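Local coordinates for phenylalanine hydroxylase (Colwellia psychrerythraea, PDB 2V27), which probably hydroxylates L-phenylalanine to L-tyrosine with tetrahydrobiopterin and molecular oxygen, at a non-haem iron centre, at residues I120-I124 with F125-P129; Y47-G50 with L51-N55; I27-E30 with L31-Q35; A159-Y162 with W163-E167; L185-P188 with G189-D192. One frame throughout, in Å; residues are numbered along the deposited sequence. Where two conformers were deposited one is given.

Interaction 1 (I120-I124 with F125-P129); sequences IFHEI and FGHCP. With FE (Fe (III) ion), chain E.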
# COMPACT_ATOMS: atom_id res chain seq x y z
N ILE B 120 3.04 -0.13 -22.98
CA ILE B 120 2.67 -0.96 -24.12
C ILE B 120 2.73 -2.45 -23.76
O ILE B 120 1.94 -3.24 -24.29
CB ILE B 120 3.51 -0.59 -25.36
CG1 ILE B 120 2.90 -1.24 -26.60
CG2 ILE B 120 4.97 -1.00 -25.25
CD1 ILE B 120 3.47 -0.58 -27.93
N PHE B 121 3.67 -2.82 -22.86
CA PHE B 121 3.70 -4.21 -22.41
C PHE B 121 2.44 -4.59 -21.59
O PHE B 121 1.82 -5.65 -21.84
CB PHE B 121 5.00 -4.51 -21.64
CG PHE B 121 5.07 -5.96 -21.22
CD1 PHE B 121 5.45 -6.93 -22.15
CD2 PHE B 121 4.66 -6.38 -19.92
CE1 PHE B 121 5.47 -8.32 -21.80
CE2 PHE B 121 4.68 -7.75 -19.56
CZ PHE B 121 5.08 -8.72 -20.48
N HIS B 122 2.09 -3.78 -20.61
CA HIS B 122 0.84 -4.02 -19.87
C HIS B 122 -0.35 -4.24 -20.82
O HIS B 122 -1.11 -5.19 -20.70
CB HIS B 122 0.54 -2.90 -18.89
CG HIS B 122 -0.84 -3.00 -18.31
ND1 HIS B 122 -1.22 -4.08 -17.52
CD2 HIS B 122 -1.95 -2.26 -18.50
CE1 HIS B 122 -2.49 -3.93 -17.17
NE2 HIS B 122 -2.96 -2.83 -17.75
N GLU B 123 -0.52 -3.36 -21.81
CA GLU B 123 -1.72 -3.43 -22.65
C GLU B 123 -1.66 -4.61 -23.60
O GLU B 123 -2.66 -5.32 -23.71
CB GLU B 123 -1.92 -2.12 -23.47
CG GLU B 123 -1.87 -0.81 -22.66
CD GLU B 123 -3.04 -0.61 -21.72
OE1 GLU B 123 -3.83 -1.57 -21.46
OE2 GLU B 123 -3.16 0.55 -21.22
N ILE B 124 -0.52 -4.79 -24.30
CA ILE B 124 -0.49 -5.83 -25.32
C ILE B 124 -0.37 -7.23 -24.69
O ILE B 124 -1.08 -8.15 -25.09
CB ILE B 124 0.61 -5.54 -26.40
CG1 ILE B 124 0.23 -4.27 -27.19
CG2 ILE B 124 0.79 -6.72 -27.35
CD1 ILE B 124 1.18 -3.97 -28.35
N PHE B 125 0.53 -7.38 -23.70
CA PHE B 125 0.66 -8.66 -23.06
C PHE B 125 -0.50 -8.93 -22.07
O PHE B 125 -1.08 -10.05 -22.02
CB PHE B 125 2.02 -8.76 -22.36
CG PHE B 125 2.31 -10.14 -21.88
CD1 PHE B 125 3.12 -11.02 -22.64
CD2 PHE B 125 1.83 -10.53 -20.66
CE1 PHE B 125 3.38 -12.33 -22.16
CE2 PHE B 125 2.08 -11.78 -20.18
CZ PHE B 125 2.84 -12.69 -20.89
N GLY B 126 -0.86 -7.92 -21.28
CA GLY B 126 -1.89 -8.14 -20.26
C GLY B 126 -3.33 -8.26 -20.77
O GLY B 126 -4.10 -9.07 -20.21
N HIS B 127 -3.73 -7.38 -21.72
CA HIS B 127 -5.14 -7.31 -22.18
C HIS B 127 -5.42 -7.88 -23.57
O HIS B 127 -6.41 -8.56 -23.82
CB HIS B 127 -5.67 -5.88 -22.10
CG HIS B 127 -5.76 -5.33 -20.70
ND1 HIS B 127 -6.42 -5.97 -19.66
CD2 HIS B 127 -5.23 -4.20 -20.17
CE1 HIS B 127 -6.30 -5.24 -18.56
NE2 HIS B 127 -5.58 -4.18 -18.83
N CYS B 128 -4.51 -7.63 -24.51
CA CYS B 128 -4.84 -7.93 -25.90
C CYS B 128 -5.11 -9.45 -26.16
O CYS B 128 -5.98 -9.78 -26.97
CB CYS B 128 -3.77 -7.36 -26.83
SG CYS B 128 -3.98 -5.60 -27.03
N PRO B 129 -4.40 -10.37 -25.48
CA PRO B 129 -4.78 -11.76 -25.78
C PRO B 129 -6.26 -12.09 -25.47
O PRO B 129 -6.90 -12.88 -26.20
CB PRO B 129 -3.84 -12.60 -24.89
CG PRO B 129 -2.65 -11.70 -24.67
CD PRO B 129 -3.26 -10.30 -24.54
FE FE E . -4.96 -2.48 -17.67
O HOH W 1 -5.18 -1.10 -19.22
O HOH W 2 -4.50 -0.54 -16.60
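His122 and His127 are the two histidine ligands of the iron site, and both stand on helix 120-131. His122 NE2 binds the iron(III) ion at 2.0 Å and His127 NE2 binds it at 2.1 Å. The two imidazole planes are turned 82° to each other. His122 has CG trans to its own nitrogen, chi1 169°, while the CG of His127 lies trans to its carbonyl carbon, chi1 -65°; these opposite choices let side chains five residues apart converge on one ion. His122 ND1 bonds to Ser186, a second-shell partner that fixes the ring's rotation. Glu167 completes the facial triad of two histidines and one carboxylate known from this hydroxylase family, and two waters fill further positions on the metal. Glu123 OE1 lies in the plane of the His127 ring, at its edge, 3.2 Å from CD2. Water 1, itself an iron ligand, is placed to donate to the same oxygen, though it has other acceptors in reach. The helix widens here: Glu123 O accepts from both His127 N and Cys128 N, each at 3.1 Å, the second bond marking a pi-type turn. On another side of the helix Phe121 and Phe125 point the same way. Their planes are nearly parallel but slid, so the rings barely overlap. Phe125 CB sits over the Phe121 face, 3.7 Å from the ring centroid, in a CH-pi contact, and Phe121 CZ lies 3.4 Å from Phe125 CG. Replacing Phe121 by an alanine would remove the ring carbon that lies on Phe125 and would probably leave Trp28 without its edge-to-face partner.

Interaction 2 (Y47-G50 with L51-N55); sequences YHEG and LAKLN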
# COMPACT_ATOMS: atom_id res chain seq x y z
N TYR B 47 -6.94 -17.05 -21.87
CA TYR B 47 -5.81 -16.18 -22.10
C TYR B 47 -4.75 -16.91 -22.95
O TYR B 47 -4.26 -16.35 -23.94
CB TYR B 47 -5.23 -15.66 -20.76
CG TYR B 47 -3.98 -14.84 -20.96
CD1 TYR B 47 -4.07 -13.44 -21.18
CD2 TYR B 47 -2.73 -15.44 -20.99
CE1 TYR B 47 -2.92 -12.67 -21.35
CE2 TYR B 47 -1.57 -14.68 -21.20
CZ TYR B 47 -1.67 -13.32 -21.38
OH TYR B 47 -0.54 -12.59 -21.62
N HIS B 48 -4.39 -18.16 -22.58
CA HIS B 48 -3.44 -18.92 -23.36
C HIS B 48 -3.92 -19.13 -24.80
O HIS B 48 -3.12 -18.98 -25.74
CB HIS B 48 -3.17 -20.24 -22.69
CG HIS B 48 -2.32 -20.12 -21.46
ND1 HIS B 48 -0.96 -19.86 -21.53
CD2 HIS B 48 -2.62 -20.21 -20.14
CE1 HIS B 48 -0.47 -19.82 -20.30
NE2 HIS B 48 -1.45 -20.06 -19.44
N GLU B 49 -5.21 -19.40 -24.98
CA GLU B 49 -5.78 -19.48 -26.33
C GLU B 49 -5.54 -18.16 -27.11
O GLU B 49 -5.09 -18.17 -28.29
CB GLU B 49 -7.28 -19.76 -26.28
CG GLU B 49 -7.85 -19.81 -27.75
CD GLU B 49 -9.32 -20.10 -27.81
OE1 GLU B 49 -10.03 -19.84 -26.79
OE2 GLU B 49 -9.77 -20.62 -28.87
N GLY B 50 -5.75 -17.03 -26.43
CA GLY B 50 -5.53 -15.72 -27.04
C GLY B 50 -4.08 -15.48 -27.39
O GLY B 50 -3.79 -14.90 -28.45
N LEU B 51 -3.14 -15.93 -26.55
CA LEU B 51 -1.72 -15.86 -26.95
C LEU B 51 -1.43 -16.62 -28.26
O LEU B 51 -0.65 -16.16 -29.09
CB LEU B 51 -0.82 -16.42 -25.84
CG LEU B 51 -0.52 -15.50 -24.66
CD1 LEU B 51 0.45 -16.30 -23.70
CD2 LEU B 51 0.12 -14.14 -25.08
N ALA B 52 -2.04 -17.78 -28.41
CA ALA B 52 -1.81 -18.65 -29.59
C ALA B 52 -2.37 -17.91 -30.83
O ALA B 52 -1.77 -17.97 -31.92
CB ALA B 52 -2.51 -19.90 -29.41
N LYS B 53 -3.51 -17.22 -30.67
CA LYS B 53 -4.02 -16.38 -31.76
C LYS B 53 -3.16 -15.18 -32.11
O LYS B 53 -3.08 -14.86 -33.30
CB LYS B 53 -5.45 -15.91 -31.46
CG LYS B 53 -6.45 -17.04 -31.43
CD LYS B 53 -7.87 -16.56 -31.06
CE LYS B 53 -8.81 -17.73 -30.96
NZ LYS B 53 -10.22 -17.25 -30.64
N LEU B 54 -2.58 -14.47 -31.14
CA LEU B 54 -1.78 -13.27 -31.41
C LEU B 54 -0.41 -13.58 -31.97
O LEU B 54 0.12 -12.78 -32.75
CB LEU B 54 -1.57 -12.37 -30.16
CG LEU B 54 -2.83 -11.69 -29.65
CD1 LEU B 54 -2.41 -10.86 -28.45
CD2 LEU B 54 -3.53 -10.82 -30.70
N ASN B 55 0.20 -14.69 -31.53
CA ASN B 55 1.57 -15.01 -31.92
C ASN B 55 2.48 -13.79 -31.77
O ASN B 55 3.18 -13.42 -32.69
CB ASN B 55 1.55 -15.62 -33.33
CG ASN B 55 2.93 -16.08 -33.83
OD1 ASN B 55 3.84 -16.33 -33.07
ND2 ASN B 55 3.04 -16.23 -35.17
O HOH W 3 -11.81 -19.48 -30.68
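Leu51 meets Tyr47 one turn back along helix 45-54. Its CD1 approaches Tyr47 CE2 to 3.6 Å, and its CD2 lies 3.8 Å from Tyr47 OH. The leucine thus lies against the outer part of the ring, with its two methyls at different points. Tyr47 CG is trans to the backbone nitrogen, chi1 175°, which carries the ring along the helix to Leu51. The phenol itself bonds to the backbone oxygen of Phe125, on helix 120-131. Leu51 N closes the turn on Tyr47 O at 2.9 Å. Ala52 follows with N bonded to His48 O, and its CB rests 3.3 Å from Glu49 O. Lys53 N bonds to Glu49 O at 3.0 Å. Beyond CG the lysine chain is extended, as is that of Glu49. The two cross at an angle, with Lys53 CE 3.7 Å from Glu49 OE2. Lys53 NZ and Glu49 OE2 form a long salt bridge of 3.8 Å. Water 3 spans the same pair, giving a proton to the carboxylate and accepting one from the amine at 2.7 Å. Leu54 N bonds to Gly50 O, and its side chain packs on Pro129. Helix 45-54 ends after Leu54. This part of the helix is amphipathic: it has an apolar side turned to helix 120-131, and an exposed ion pair, long and bridged by water, which is probably a weak attraction.

Interaction 3 (I27-E30 with L31-Q35); sequences IWQE and LFTRQ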
# COMPACT_ATOMS: atom_id res chain seq x y z
N ILE B 27 14.05 -4.47 -23.40
CA ILE B 27 13.12 -4.36 -22.25
C ILE B 27 11.86 -5.25 -22.52
O ILE B 27 11.48 -6.14 -21.69
CB ILE B 27 12.76 -2.91 -21.97
CG1 ILE B 27 13.99 -2.15 -21.42
CG2 ILE B 27 11.58 -2.79 -20.98
CD1 ILE B 27 13.89 -0.63 -21.61
N TRP B 28 11.21 -5.07 -23.67
CA TRP B 28 10.13 -6.01 -24.04
C TRP B 28 10.50 -7.49 -23.89
O TRP B 28 9.76 -8.28 -23.32
CB TRP B 28 9.63 -5.74 -25.50
CG TRP B 28 8.60 -6.74 -25.98
CD1 TRP B 28 8.82 -7.98 -26.47
CD2 TRP B 28 7.17 -6.56 -25.96
NE1 TRP B 28 7.62 -8.60 -26.77
CE2 TRP B 28 6.60 -7.76 -26.46
CE3 TRP B 28 6.34 -5.49 -25.60
CZ2 TRP B 28 5.23 -7.91 -26.62
CZ3 TRP B 28 4.94 -5.66 -25.71
CH2 TRP B 28 4.42 -6.86 -26.24
N GLN B 29 11.67 -7.88 -24.39
CA GLN B 29 12.05 -9.28 -24.37
C GLN B 29 12.15 -9.81 -22.92
O GLN B 29 11.72 -10.93 -22.63
CB GLN B 29 13.40 -9.47 -25.06
CG GLN B 29 13.85 -10.90 -25.15
CD GLN B 29 15.18 -11.00 -25.90
OE1 GLN B 29 16.02 -10.09 -25.80
NE2 GLN B 29 15.37 -12.08 -26.63
N GLU B 30 12.74 -8.98 -22.07
CA GLU B 30 12.94 -9.36 -20.66
C GLU B 30 11.60 -9.47 -19.95
O GLU B 30 11.34 -10.47 -19.25
CB GLU B 30 13.87 -8.37 -19.96
CG GLU B 30 15.32 -8.62 -20.34
CD GLU B 30 16.30 -7.74 -19.59
OE1 GLU B 30 16.01 -7.35 -18.42
OE2 GLU B 30 17.37 -7.44 -20.19
N LEU B 31 10.73 -8.49 -20.18
CA LEU B 31 9.34 -8.53 -19.64
C LEU B 31 8.54 -9.74 -20.11
O LEU B 31 7.87 -10.43 -19.30
CB LEU B 31 8.58 -7.27 -20.00
CG LEU B 31 9.09 -5.97 -19.42
CD1 LEU B 31 8.38 -4.73 -19.97
CD2 LEU B 31 9.05 -5.98 -17.88
N PHE B 32 8.65 -10.08 -21.39
CA PHE B 32 7.91 -11.18 -22.00
C PHE B 32 8.44 -12.49 -21.45
O PHE B 32 7.67 -13.35 -20.97
CB PHE B 32 8.11 -11.13 -23.53
CG PHE B 32 7.08 -11.90 -24.30
CD1 PHE B 32 6.01 -11.22 -24.88
CD2 PHE B 32 7.15 -13.29 -24.47
CE1 PHE B 32 5.06 -11.86 -25.60
CE2 PHE B 32 6.16 -13.97 -25.19
CZ PHE B 32 5.11 -13.23 -25.77
N THR B 33 9.75 -12.68 -21.53
CA THR B 33 10.31 -13.97 -21.10
C THR B 33 10.01 -14.27 -19.63
O THR B 33 9.65 -15.41 -19.29
CB THR B 33 11.85 -14.07 -21.32
OG1 THR B 33 12.50 -12.88 -20.87
CG2 THR B 33 12.15 -14.31 -22.76
N ARG B 34 10.17 -13.27 -18.76
CA ARG B 34 9.88 -13.43 -17.33
C ARG B 34 8.40 -13.73 -17.10
O ARG B 34 8.07 -14.55 -16.25
CB ARG B 34 10.37 -12.27 -16.47
CG ARG B 34 9.49 -11.08 -16.45
CD ARG B 34 10.14 -9.94 -15.68
NE ARG B 34 9.17 -8.88 -15.48
CZ ARG B 34 9.38 -7.77 -14.79
NH1 ARG B 34 10.58 -7.53 -14.22
NH2 ARG B 34 8.37 -6.91 -14.68
N GLN B 35 7.51 -13.10 -17.85
CA GLN B 35 6.08 -13.28 -17.60
C GLN B 35 5.57 -14.59 -18.14
O GLN B 35 4.73 -15.22 -17.51
CB GLN B 35 5.26 -12.12 -18.16
CG GLN B 35 3.88 -12.01 -17.47
CD GLN B 35 3.95 -11.63 -15.98
OE1 GLN B 35 3.07 -12.04 -15.14
NE2 GLN B 35 4.95 -10.85 -15.63
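Gln29 O receives Thr33 N at 2.9 Å, and Thr33 OG1 also lies 2.7 Å from it. The backbone bond is nearly straight, 167° at the hydrogen. The hydroxyl contact holds for one of two conformers of Thr33, and its proton is not settled, since Glu30 O is also within reach of OG1. All this lies within helix 22-38, whose buried side is apolar and faces helix 120-131. There Trp28 and Phe32 run side by side in the same direction, one turn apart. Phe32 CD1 meets the NE1, CE2 and CZ2 stretch of the indole at a slant, 3.6 Å from Trp28 NE1 and 3.8 Å from Trp28 CZ2. Their planes differ by 33°. Trp28 NE1 gives its hydrogen to Pro57 O, which fixes the indole's rotation. Each ring also meets helix 120-131 edge-to-face, Trp28 with Phe121 and Phe32 with Phe125. Beside them Ile27 CG2 touches Leu31 CD1 at 3.9 Å. Leu31 CD2 in turn lies 3.3 Å above one face of the Arg34 guanidinium, toward its rim. Arg34 forms a salt bridge with Asp113, and Glu30 forms one with Arg109.

Interaction 4 (A159-Y162 with W163-E167); sequences ARLY and WFTIE. With FE (Fe (III) ion), chain E.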
# COMPACT_ATOMS: atom_id res chain seq x y z
N ALA B 159 -15.69 2.38 -13.11
CA ALA B 159 -14.25 2.11 -12.94
C ALA B 159 -13.94 1.00 -11.89
O ALA B 159 -12.98 0.25 -12.07
CB ALA B 159 -13.48 3.42 -12.60
N ARG B 160 -14.76 0.92 -10.86
CA ARG B 160 -14.62 -0.04 -9.78
C ARG B 160 -14.93 -1.44 -10.35
O ARG B 160 -14.19 -2.43 -10.14
CB ARG B 160 -15.54 0.33 -8.59
CG ARG B 160 -15.57 -0.67 -7.45
CD ARG B 160 -16.47 -0.12 -6.32
NE ARG B 160 -15.93 1.09 -5.70
CZ ARG B 160 -16.61 2.22 -5.57
NH1 ARG B 160 -17.89 2.29 -5.96
NH2 ARG B 160 -15.98 3.27 -5.05
N LEU B 161 -16.01 -1.53 -11.13
CA LEU B 161 -16.36 -2.75 -11.84
C LEU B 161 -15.20 -3.21 -12.77
O LEU B 161 -14.80 -4.38 -12.76
CB LEU B 161 -17.65 -2.59 -12.66
CG LEU B 161 -18.06 -3.80 -13.52
CD1 LEU B 161 -18.22 -5.16 -12.74
CD2 LEU B 161 -19.37 -3.47 -14.31
N TYR B 162 -14.62 -2.28 -13.52
CA TYR B 162 -13.55 -2.55 -14.46
C TYR B 162 -12.34 -3.06 -13.66
O TYR B 162 -11.70 -4.07 -14.04
CB TYR B 162 -13.19 -1.24 -15.15
CG TYR B 162 -12.28 -1.35 -16.38
CD1 TYR B 162 -12.85 -1.54 -17.65
CD2 TYR B 162 -10.90 -1.27 -16.27
CE1 TYR B 162 -12.06 -1.64 -18.80
CE2 TYR B 162 -10.08 -1.35 -17.44
CZ TYR B 162 -10.72 -1.52 -18.69
OH TYR B 162 -10.04 -1.65 -19.91
N TRP B 163 -12.07 -2.43 -12.52
CA TRP B 163 -10.91 -2.77 -11.71
C TRP B 163 -10.99 -4.24 -11.28
O TRP B 163 -10.01 -4.97 -11.40
CB TRP B 163 -10.89 -1.86 -10.46
CG TRP B 163 -9.72 -2.12 -9.55
CD1 TRP B 163 -9.73 -2.80 -8.33
CD2 TRP B 163 -8.38 -1.64 -9.74
NE1 TRP B 163 -8.45 -2.78 -7.78
CE2 TRP B 163 -7.61 -2.06 -8.61
CE3 TRP B 163 -7.75 -0.92 -10.76
CZ2 TRP B 163 -6.22 -1.78 -8.49
CZ3 TRP B 163 -6.39 -0.62 -10.64
CH2 TRP B 163 -5.63 -1.05 -9.51
N PHE B 164 -12.15 -4.63 -10.79
CA PHE B 164 -12.30 -5.97 -10.28
C PHE B 164 -12.52 -7.06 -11.31
O PHE B 164 -12.62 -8.24 -10.94
CB PHE B 164 -13.39 -5.96 -9.23
CG PHE B 164 -12.93 -5.33 -7.94
CD1 PHE B 164 -13.48 -4.11 -7.48
CD2 PHE B 164 -11.91 -5.96 -7.19
CE1 PHE B 164 -13.06 -3.53 -6.25
CE2 PHE B 164 -11.46 -5.43 -5.98
CZ PHE B 164 -12.04 -4.21 -5.49
N THR B 165 -12.61 -6.70 -12.61
CA THR B 165 -12.82 -7.67 -13.71
C THR B 165 -11.63 -7.56 -14.66
O THR B 165 -10.66 -8.30 -14.55
CB THR B 165 -14.20 -7.44 -14.45
OG1 THR B 165 -14.34 -6.06 -14.82
CG2 THR B 165 -15.33 -7.82 -13.48
N ILE B 166 -11.67 -6.60 -15.58
CA ILE B 166 -10.61 -6.45 -16.57
C ILE B 166 -9.22 -6.28 -15.97
O ILE B 166 -8.24 -6.79 -16.58
CB ILE B 166 -11.01 -5.29 -17.53
CG1 ILE B 166 -12.23 -5.79 -18.38
CG2 ILE B 166 -9.81 -4.85 -18.45
CD1 ILE B 166 -12.88 -4.75 -19.20
N GLU B 167 -9.08 -5.52 -14.86
CA GLU B 167 -7.74 -5.33 -14.32
C GLU B 167 -7.31 -6.47 -13.36
O GLU B 167 -6.18 -7.00 -13.49
CB GLU B 167 -7.53 -3.93 -13.71
CG GLU B 167 -7.78 -2.85 -14.75
CD GLU B 167 -6.65 -2.80 -15.82
OE1 GLU B 167 -6.85 -2.07 -16.82
OE2 GLU B 167 -5.58 -3.44 -15.68
FE FE E . -4.96 -2.48 -17.67
O HOH W 2 -4.50 -0.54 -16.60
O HOH W 1 -5.18 -1.10 -19.22
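Tyr162 has CG trans to its backbone nitrogen, chi1 -168°, and Ile166 carries CG1 trans to its carbonyl carbon, chi1 -69°; together they set the isoleucine over the phenol ring. Ile166 CB lies 3.9 Å from the ring centroid and nearly on its normal, a CH-pi contact. CG2 of Ile166 reaches Tyr162 CZ and OH, both at 3.5 Å, while its CD1 packs by CE1. At the ring's edge, near its plane, Glu167 OE1 comes 3.4 Å from Tyr162 CE2. The backbone widens between these residues. Tyr162 O accepts from Thr165 N and from Glu167 N, each at 3.1 Å, the two donors on opposite faces of the carbonyl plane. The bond to Glu167 N makes a pi-type turn. Thr165 OG1 gives its proton to Leu161 O at 2.7 Å and has Tyr139 OH as a second partner. On another side of the helix, Arg160 CG meets the edge of the Phe164 ring in its plane. Glu167 binds iron(III) through both oxygens, OE1 at 2.1 Å and OE2 at 2.3 Å. It is the bidentate carboxylate of the facial triad, with the histidines His122 and His127, at the end of helix 152-167.

Interaction 5 (L185-P188 with G189-D192); sequences LSSP and GETD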
# COMPACT_ATOMS: atom_id res chain seq x y z
N LEU B 185 -1.83 -10.23 -14.98
CA LEU B 185 -1.15 -11.02 -16.04
C LEU B 185 0.16 -10.42 -16.49
O LEU B 185 1.01 -11.16 -16.99
CB LEU B 185 -2.11 -11.21 -17.27
CG LEU B 185 -3.29 -12.16 -17.03
CD1 LEU B 185 -4.46 -12.03 -18.00
CD2 LEU B 185 -2.84 -13.62 -17.12
N SER B 186 0.27 -9.09 -16.46
CA SER B 186 1.47 -8.46 -16.97
C SER B 186 2.55 -8.22 -15.91
O SER B 186 3.52 -7.60 -16.21
CB SER B 186 1.12 -7.13 -17.65
OG SER B 186 0.59 -6.19 -16.69
N SER B 187 2.36 -8.72 -14.68
CA SER B 187 3.25 -8.40 -13.56
C SER B 187 3.64 -9.66 -12.77
O SER B 187 2.77 -10.33 -12.23
CB SER B 187 2.53 -7.47 -12.57
OG SER B 187 3.28 -7.29 -11.37
N PRO B 188 4.94 -9.93 -12.62
CA PRO B 188 5.31 -11.10 -11.77
C PRO B 188 4.88 -10.87 -10.32
O PRO B 188 4.37 -11.80 -9.67
CB PRO B 188 6.87 -11.16 -11.89
CG PRO B 188 7.15 -10.39 -13.20
CD PRO B 188 6.12 -9.28 -13.25
N GLY B 189 5.06 -9.65 -9.82
CA GLY B 189 4.70 -9.38 -8.38
C GLY B 189 3.19 -9.55 -8.15
O GLY B 189 2.77 -10.22 -7.19
N GLU B 190 2.38 -9.03 -9.07
CA GLU B 190 0.93 -9.23 -8.95
C GLU B 190 0.48 -10.67 -9.14
O GLU B 190 -0.46 -11.11 -8.45
CB GLU B 190 0.19 -8.36 -9.97
CG GLU B 190 0.38 -6.86 -9.85
CD GLU B 190 -0.17 -6.23 -8.55
OE1 GLU B 190 -0.85 -6.93 -7.79
OE2 GLU B 190 0.14 -5.02 -8.34
N THR B 191 1.12 -11.40 -10.04
CA THR B 191 0.76 -12.80 -10.27
C THR B 191 1.05 -13.65 -9.02
O THR B 191 0.23 -14.48 -8.60
CB THR B 191 1.52 -13.34 -11.50
OG1 THR B 191 0.93 -12.76 -12.66
CG2 THR B 191 1.37 -14.86 -11.60
N ASP B 192 2.24 -13.45 -8.44
CA ASP B 192 2.62 -14.29 -7.29
C ASP B 192 1.64 -13.99 -6.14
O ASP B 192 1.14 -14.91 -5.51
CB ASP B 192 4.03 -13.92 -6.85
CG ASP B 192 4.53 -14.76 -5.66
OD1 ASP B 192 5.25 -14.19 -4.83
OD2 ASP B 192 4.29 -15.97 -5.59
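Ser187 and Pro188 start helix 188-196, and the first turn of the helix winds on from them. Ser187 is the N-cap. Its OG accepts from Glu190 N at 3.0 Å, almost straight at 171°. The hydroxyl is trans to the backbone nitrogen, chi1 172°, a setting that turns OG to the amide three residues on. Glu190 returns the contact with its aliphatic part: CG packs 3.3 Å from Ser187 OG and 3.5 Å from Ser187 CB. The carboxylate leads elsewhere, to a salt bridge with Lys265 of the second subunit. Ser187 O takes Thr191 N at 2.9 Å. Thr191 OG1 lies 3.1 Å from the same oxygen, and its main partner is Val184 O, outside the pair. With its side chain cut back to a methyl, an alanine at Ser187 would probably leave Glu190 N without its cap and the first turn freer to fray. Pro188 follows as the first residue of the helix. Its ring closes on its own nitrogen, which has no hydrogen to give, and it packs on Arg34, Gln35 and Cys38 of helix 22-38. Pro188 O accepts from Asp192 N at 3.0 Å, the next bond of the helix. Gly189 follows Pro188 in the first turn, with no side chain. The whole is a serine N-cap with proline in the first turn, opening a helix just after Ser186, the residue that bonds to the iron ligand His122.

All five contacts are local, each within one continuous piece of chain, so none closes a long loop and none nests in or crosses another. From the N terminus the order is interaction 3, interaction 2, interaction 1, interaction 4, interaction 5. Interaction 1 is the hub. Helix 22-38 packs its aromatic side on it, and helix 45-54 reaches it through Tyr47, Leu51 and Leu54. Interaction 4 joins it at the shared iron and its two waters. Interaction 5 meets it through Ser186 and Leu185, and also touches interactions 3 and 2. Interactions 2 and 4 stay apart, their nearest atoms about 9 Å from each other.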